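Local coordinates for FMN-binding protein (Syntrophomonas wolfei subsp. wolfei, PDB 3IN6) that binds flavin mononucleotide (FMN) at a site completed by a second subunit, and is a flavoprotein whose reaction is not established, at residues Met14-Glu17 against Leu18-Lys21; Ala67-Thr70 against Tyr71-Lys75. All coordinates share one frame; numbering follows the deposited sequence.

How the contacts relate
Contacts 1 and 2 are both local, each spanning about two turns of a helix, and they lie on opposite sides of the chain's centre. Their centres lie about 28 Å apart and their nearest atoms about 19 Å apart, so they do not touch. Contact 2, at the start of helix 68-77, holds the ribityl and phosphate part of one FMN directly. Contact 1 lies on the long helix 2-28 and binds no cofactor itself, although its Lys21 side chain is about 12 Å from a different bound FMN. The side chain of Leu18 is about 7 Å from that of Leu145 and about 8 Å from that of Arg97, both FMN-binding residues. Strand 131-141 touches both helices.

Contact 1 of 2, residues Met14-Glu17 against Leu18-Lys21; sequences MDRE and LLEK
Glu20 OE2 is gripped by two arginines one turn away from it in opposite chain directions. Arg16 NH1 donates to it at 2.9 Å in a salt bridge that is bent at the hydrogen (143°), and Arg23 NH2 forms a second one. Arg16 meets the oxygen on its anti side, with OE2 close to the guanidinium plane, while the guanidinium and carboxylate planes are turned 36° from each other. Arg16 reaches this place by starting with CG anti to the backbone N (chi1 177°) and then folding back at its next two torsions. The fold brings Arg16 CD alongside Glu20 CG at 3.8 Å. It also lays one guanidinium face over Leu19, whose CD1 is 3.8 Å from Arg16 CZ, offset toward the rim of the group. Through its other terminal nitrogen, NH2, Arg16 also forms a salt bridge with Asp57, so two carboxylates restrain the rotation of the guanidinium.

Leu18 and Leu19 make the apolar contacts with the sheet, both resting on Ile140 of strand 131-141, and Leu18 CD1 lies 3.9 Å from CG of selenomethionine Met14. Lys21 adds a salt bridge to Asp94 of strand 92-106. Backbone bonds such as Leu19 N to Asp15 O (2.8 Å) and Lys21 N to Glu17 O (3.0 Å) run through the whole segment. The pattern is that of a surface alpha-helix with an i to i+4 Arg-Glu ion pair, its two leucines resting on Ile140 of the sheet.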
loop_
_atom_site.group_PDB
_atom_site.type_symbol
_atom_site.label_atom_id
_atom_site.label_comp_id
_atom_site.label_asym_id
_atom_site.label_seq_id
_atom_site.Cartn_x
_atom_site.Cartn_y
_atom_site.Cartn_z
HETATM N N MSE A 14 -3.673 19.398 -15.394
HETATM C CA MSE A 14 -3.234 18.120 -14.871
HETATM C C MSE A 14 -3.753 17.910 -13.452
HETATM O O MSE A 14 -4.266 16.843 -13.123
HETATM C CB MSE A 14 -1.712 18.021 -14.886
HETATM C CG MSE A 14 -1.190 16.721 -14.320
HETATM SE SE MSE A 14 -1.966 15.167 -15.243
HETATM C CE MSE A 14 -1.389 15.626 -17.066
ATOM N N ASP A 15 -3.620 18.930 -12.613
ATOM C CA ASP A 15 -4.095 18.835 -11.245
ATOM C C ASP A 15 -5.583 18.543 -11.179
ATOM O O ASP A 15 -5.996 17.679 -10.415
ATOM C CB ASP A 15 -3.751 20.090 -10.462
ATOM C CG ASP A 15 -2.283 20.146 -10.075
ATOM O OD1 ASP A 15 -1.531 19.207 -10.411
ATOM O OD2 ASP A 15 -1.884 21.127 -9.428
ATOM N N ARG A 16 -6.381 19.240 -11.988
ATOM C CA ARG A 16 -7.830 19.019 -11.997
ATOM C C ARG A 16 -8.166 17.594 -12.426
ATOM O O ARG A 16 -9.080 16.965 -11.882
ATOM C CB ARG A 16 -8.535 20.043 -12.893
ATOM C CG ARG A 16 -10.034 19.878 -13.029
ATOM C CD ARG A 16 -10.754 19.728 -11.698
ATOM N NE ARG A 16 -10.467 20.822 -10.786
ATOM C CZ ARG A 16 -10.788 20.832 -9.500
ATOM N NH1 ARG A 16 -11.414 19.793 -8.937
ATOM N NH2 ARG A 16 -10.463 21.890 -8.766
ATOM N N GLU A 17 -7.428 17.094 -13.406
ATOM C CA GLU A 17 -7.588 15.722 -13.890
ATOM C C GLU A 17 -7.317 14.737 -12.748
ATOM O O GLU A 17 -8.065 13.801 -12.529
ATOM C CB GLU A 17 -6.557 15.451 -14.985
ATOM C CG GLU A 17 -6.717 16.231 -16.281
ATOM C CD GLU A 17 -7.320 15.403 -17.378
ATOM O OE1 GLU A 17 -8.356 14.752 -17.130
ATOM O OE2 GLU A 17 -6.749 15.395 -18.486
ATOM N N LEU A 18 -6.226 14.961 -12.024
ATOM C CA LEU A 18 -5.861 14.091 -10.912
ATOM C C LEU A 18 -6.897 14.152 -9.791
ATOM O O LEU A 18 -7.288 13.103 -9.258
ATOM C CB LEU A 18 -4.480 14.454 -10.394
ATOM C CG LEU A 18 -3.355 14.080 -11.361
ATOM C CD1 LEU A 18 -2.067 14.839 -11.029
ATOM C CD2 LEU A 18 -3.138 12.562 -11.343
ATOM N N LEU A 19 -7.341 15.365 -9.440
ATOM C CA LEU A 19 -8.364 15.542 -8.405
ATOM C C LEU A 19 -9.659 14.802 -8.777
ATOM O O LEU A 19 -10.292 14.171 -7.926
ATOM C CB LEU A 19 -8.667 17.025 -8.185
ATOM C CG LEU A 19 -7.608 17.843 -7.425
ATOM C CD1 LEU A 19 -7.738 19.345 -7.685
ATOM C CD2 LEU A 19 -7.707 17.503 -5.944
ATOM N N GLU A 20 -10.068 14.881 -10.031
ATOM C CA GLU A 20 -11.327 14.214 -10.426
ATOM C C GLU A 20 -11.215 12.705 -10.447
ATOM O O GLU A 20 -12.112 12.007 -9.978
ATOM C CB GLU A 20 -11.861 14.772 -11.725
ATOM C CG GLU A 20 -12.216 16.256 -11.584
ATOM C CD GLU A 20 -13.177 16.500 -10.433
ATOM O OE1 GLU A 20 -14.252 15.865 -10.406
ATOM O OE2 GLU A 20 -12.859 17.324 -9.563
ATOM N N LYS A 21 -10.105 12.195 -10.955
ATOM C CA LYS A 21 -9.882 10.759 -10.969
ATOM C C LYS A 21 -9.841 10.235 -9.537
ATOM O O LYS A 21 -10.407 9.198 -9.237
ATOM C CB LYS A 21 -8.580 10.434 -11.678
ATOM C CG LYS A 21 -8.413 8.972 -11.998
ATOM C CD LYS A 21 -7.176 8.802 -12.846
ATOM C CE LYS A 21 -7.110 7.454 -13.481
ATOM N NZ LYS A 21 -5.924 7.362 -14.368
#

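Contact 2 of 2, residues Ala67-Thr70 against Tyr71-Lys75; sequences ADKT and YANLK. With FMN (flavin mononucleotide), chain C.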
loop_
_atom_site.group_PDB
_atom_site.type_symbol
_atom_site.label_atom_id
_atom_site.label_comp_id
_atom_site.label_asym_id
_atom_site.label_seq_id
_atom_site.Cartn_x
_atom_site.Cartn_y
_atom_site.Cartn_z
ATOM N N ALA A 67 -8.319 -1.231 12.123
ATOM C CA ALA A 67 -7.103 -0.511 11.783
ATOM C C ALA A 67 -6.331 0.085 12.962
ATOM O O ALA A 67 -5.978 1.258 12.926
ATOM C CB ALA A 67 -7.476 0.596 10.778
ATOM N N ASP A 68 -6.047 -0.733 13.975
ATOM C CA ASP A 68 -5.350 -0.299 15.208
ATOM C C ASP A 68 -3.923 0.215 15.011
ATOM O O ASP A 68 -3.573 1.268 15.531
ATOM C CB ASP A 68 -5.286 -1.457 16.210
ATOM C CG ASP A 68 -6.661 -1.900 16.718
ATOM O OD1 ASP A 68 -7.620 -1.104 16.669
ATOM O OD2 ASP A 68 -6.757 -3.053 17.194
ATOM N N LYS A 69 -3.094 -0.535 14.291
ATOM C CA LYS A 69 -1.701 -0.138 14.032
ATOM C C LYS A 69 -1.678 1.104 13.131
ATOM O O LYS A 69 -0.955 2.067 13.398
ATOM C CB LYS A 69 -0.937 -1.308 13.415
ATOM C CG LYS A 69 0.596 -1.181 13.241
ATOM C CD LYS A 69 1.321 -0.951 14.557
ATOM C CE LYS A 69 2.559 -1.879 14.746
ATOM N NZ LYS A 69 3.484 -1.870 13.604
ATOM N N THR A 70 -2.481 1.073 12.075
ATOM C CA THR A 70 -2.666 2.219 11.167
ATOM C C THR A 70 -2.988 3.491 11.947
ATOM O O THR A 70 -2.379 4.552 11.723
ATOM C CB THR A 70 -3.799 1.923 10.176
ATOM O OG1 THR A 70 -3.400 0.801 9.383
ATOM C CG2 THR A 70 -4.081 3.110 9.247
ATOM N N TYR A 71 -3.905 3.363 12.906
ATOM C CA TYR A 71 -4.303 4.489 13.744
ATOM C C TYR A 71 -3.166 4.961 14.638
ATOM O O TYR A 71 -2.919 6.165 14.746
ATOM C CB TYR A 71 -5.513 4.106 14.606
ATOM C CG TYR A 71 -5.948 5.188 15.546
ATOM C CD1 TYR A 71 -6.545 6.351 15.066
ATOM C CD2 TYR A 71 -5.788 5.051 16.916
ATOM C CE1 TYR A 71 -6.970 7.355 15.931
ATOM C CE2 TYR A 71 -6.209 6.055 17.789
ATOM C CZ TYR A 71 -6.798 7.194 17.287
ATOM O OH TYR A 71 -7.203 8.182 18.141
ATOM N N ALA A 72 -2.503 4.015 15.305
ATOM C CA ALA A 72 -1.352 4.338 16.167
ATOM C C ALA A 72 -0.257 5.053 15.366
ATOM O O ALA A 72 0.355 5.989 15.863
ATOM C CB ALA A 72 -0.784 3.080 16.821
ATOM N N ASN A 73 0.014 4.590 14.148
ATOM C CA ASN A 73 1.002 5.250 13.267
ATOM C C ASN A 73 0.599 6.705 12.948
ATOM O O ASN A 73 1.387 7.667 13.149
ATOM C CB ASN A 73 1.179 4.451 11.988
ATOM C CG ASN A 73 1.980 3.176 12.203
ATOM O OD1 ASN A 73 2.641 3.004 13.227
ATOM N ND2 ASN A 73 1.944 2.292 11.225
ATOM N N LEU A 74 -0.649 6.885 12.528
ATOM C CA LEU A 74 -1.143 8.230 12.208
ATOM C C LEU A 74 -0.982 9.175 13.391
ATOM O O LEU A 74 -0.605 10.326 13.199
ATOM C CB LEU A 74 -2.589 8.188 11.728
ATOM C CG LEU A 74 -2.752 7.504 10.373
ATOM C CD1 LEU A 74 -4.239 7.270 10.079
ATOM C CD2 LEU A 74 -2.045 8.315 9.237
ATOM N N LYS A 75 -1.201 8.691 14.612
ATOM C CA LYS A 75 -1.038 9.555 15.793
ATOM C C LYS A 75 0.425 9.829 16.102
ATOM O O LYS A 75 0.728 10.821 16.749
ATOM C CB LYS A 75 -1.714 8.973 17.043
ATOM C CG LYS A 75 -3.203 8.671 16.918
ATOM C CD LYS A 75 -4.070 9.878 16.623
ATOM C CE LYS A 75 -4.165 10.826 17.825
ATOM N NZ LYS A 75 -5.104 11.946 17.553
HETATM N N1 FMN C . -10.963 -0.731 8.845
HETATM C C2 FMN C . -11.192 0.598 9.154
HETATM O O2 FMN C . -10.896 1.035 10.271
HETATM N N3 FMN C . -11.758 1.438 8.202
HETATM C C4 FMN C . -12.105 0.959 6.947
HETATM O O4 FMN C . -12.614 1.739 6.123
HETATM C C4A FMN C . -11.887 -0.395 6.644
HETATM N N5 FMN C . -12.230 -0.916 5.400
HETATM C C5A FMN C . -12.009 -2.252 5.086
HETATM C C6 FMN C . -12.358 -2.734 3.816
HETATM C C7 FMN C . -12.147 -4.077 3.495
HETATM C C7M FMN C . -12.532 -4.568 2.132
HETATM C C8 FMN C . -11.571 -4.946 4.432
HETATM C C8M FMN C . -11.321 -6.394 4.099
HETATM C C9 FMN C . -11.213 -4.460 5.698
HETATM C C9A FMN C . -11.435 -3.106 6.039
HETATM N N10 FMN C . -11.083 -2.588 7.295
HETATM C C10 FMN C . -11.314 -1.243 7.599
HETATM C "C1'" FMN C . -10.475 -3.475 8.359
HETATM C "C2'" FMN C . -8.956 -3.344 8.455
HETATM O "O2'" FMN C . -8.356 -3.569 7.197
HETATM C "C3'" FMN C . -8.440 -4.329 9.512
HETATM O "O3'" FMN C . -8.839 -3.865 10.786
HETATM C "C4'" FMN C . -6.921 -4.537 9.479
HETATM O "O4'" FMN C . -6.574 -5.637 10.290
HETATM C "C5'" FMN C . -6.157 -3.323 9.980
HETATM O "O5'" FMN C . -4.776 -3.558 9.851
HETATM P P FMN C . -3.692 -2.866 10.833
HETATM O O1P FMN C . -3.766 -3.447 12.219
HETATM O O2P FMN C . -3.892 -1.363 10.941
HETATM O O3P FMN C . -2.380 -3.245 10.229
HETATM O O HOH W 1 4.366 0.381 11.477
HETATM O O HOH W 2 4.837 0.474 14.116
#
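Tyr71 N donates to Ala67 O at 3.0 Å, the first of five successive i to i+4 backbone bonds that open helix 68-77. Ala67 occupies the N-cap position, and its positive phi (45°) marks the turn from the preceding loop into the helix.

Polar contacts to the cofactor come from this first turn. Ala67 N-H points almost straight (179°) at the ribityl hydroxyl O3' of FMN, 3.0 Å away. Phosphate oxygen O2P is held twice by one residue, by Thr70 N at 3.0 Å and by Thr70 OG1 at 2.7 Å. The threonine can do both because its OG1 sits beside its own backbone N (chi1 -63°). Asn45 and Val48 are among the other residues bonded to FMN, together with Arg97 and Leu145 of the second subunit.

Two waters link the ends of Lys69 and Asn73. One water accepts a hydrogen bond from Asn73 ND2 at 3.1 Å and a weak one from Lys69 NZ; another accepts from Lys69 NZ at 2.8 Å and gives only a weak bond to Asn73 OD1. Asn73 ND2 also bonds Thr37, which helps set the amide orientation.

In van der Waals contact, the methyl group of Ala67 meets the flavin carbonyl, CB lying 3.5 Å from FMN O2. The apolar pair is Thr70 CG2 with Leu74 CD1 at 4.2 Å, both of these side chains resting on Leu35.

Tyr71 makes a cation-pi interaction with Arg64, and its OH is hydrogen-bonded to Asp105.

With Thr70 supplying an N-H and a hydroxyl at a helix N-terminus, the phosphate is bound by neutral donors here, and the helix end would probably stabilise its negative charge further.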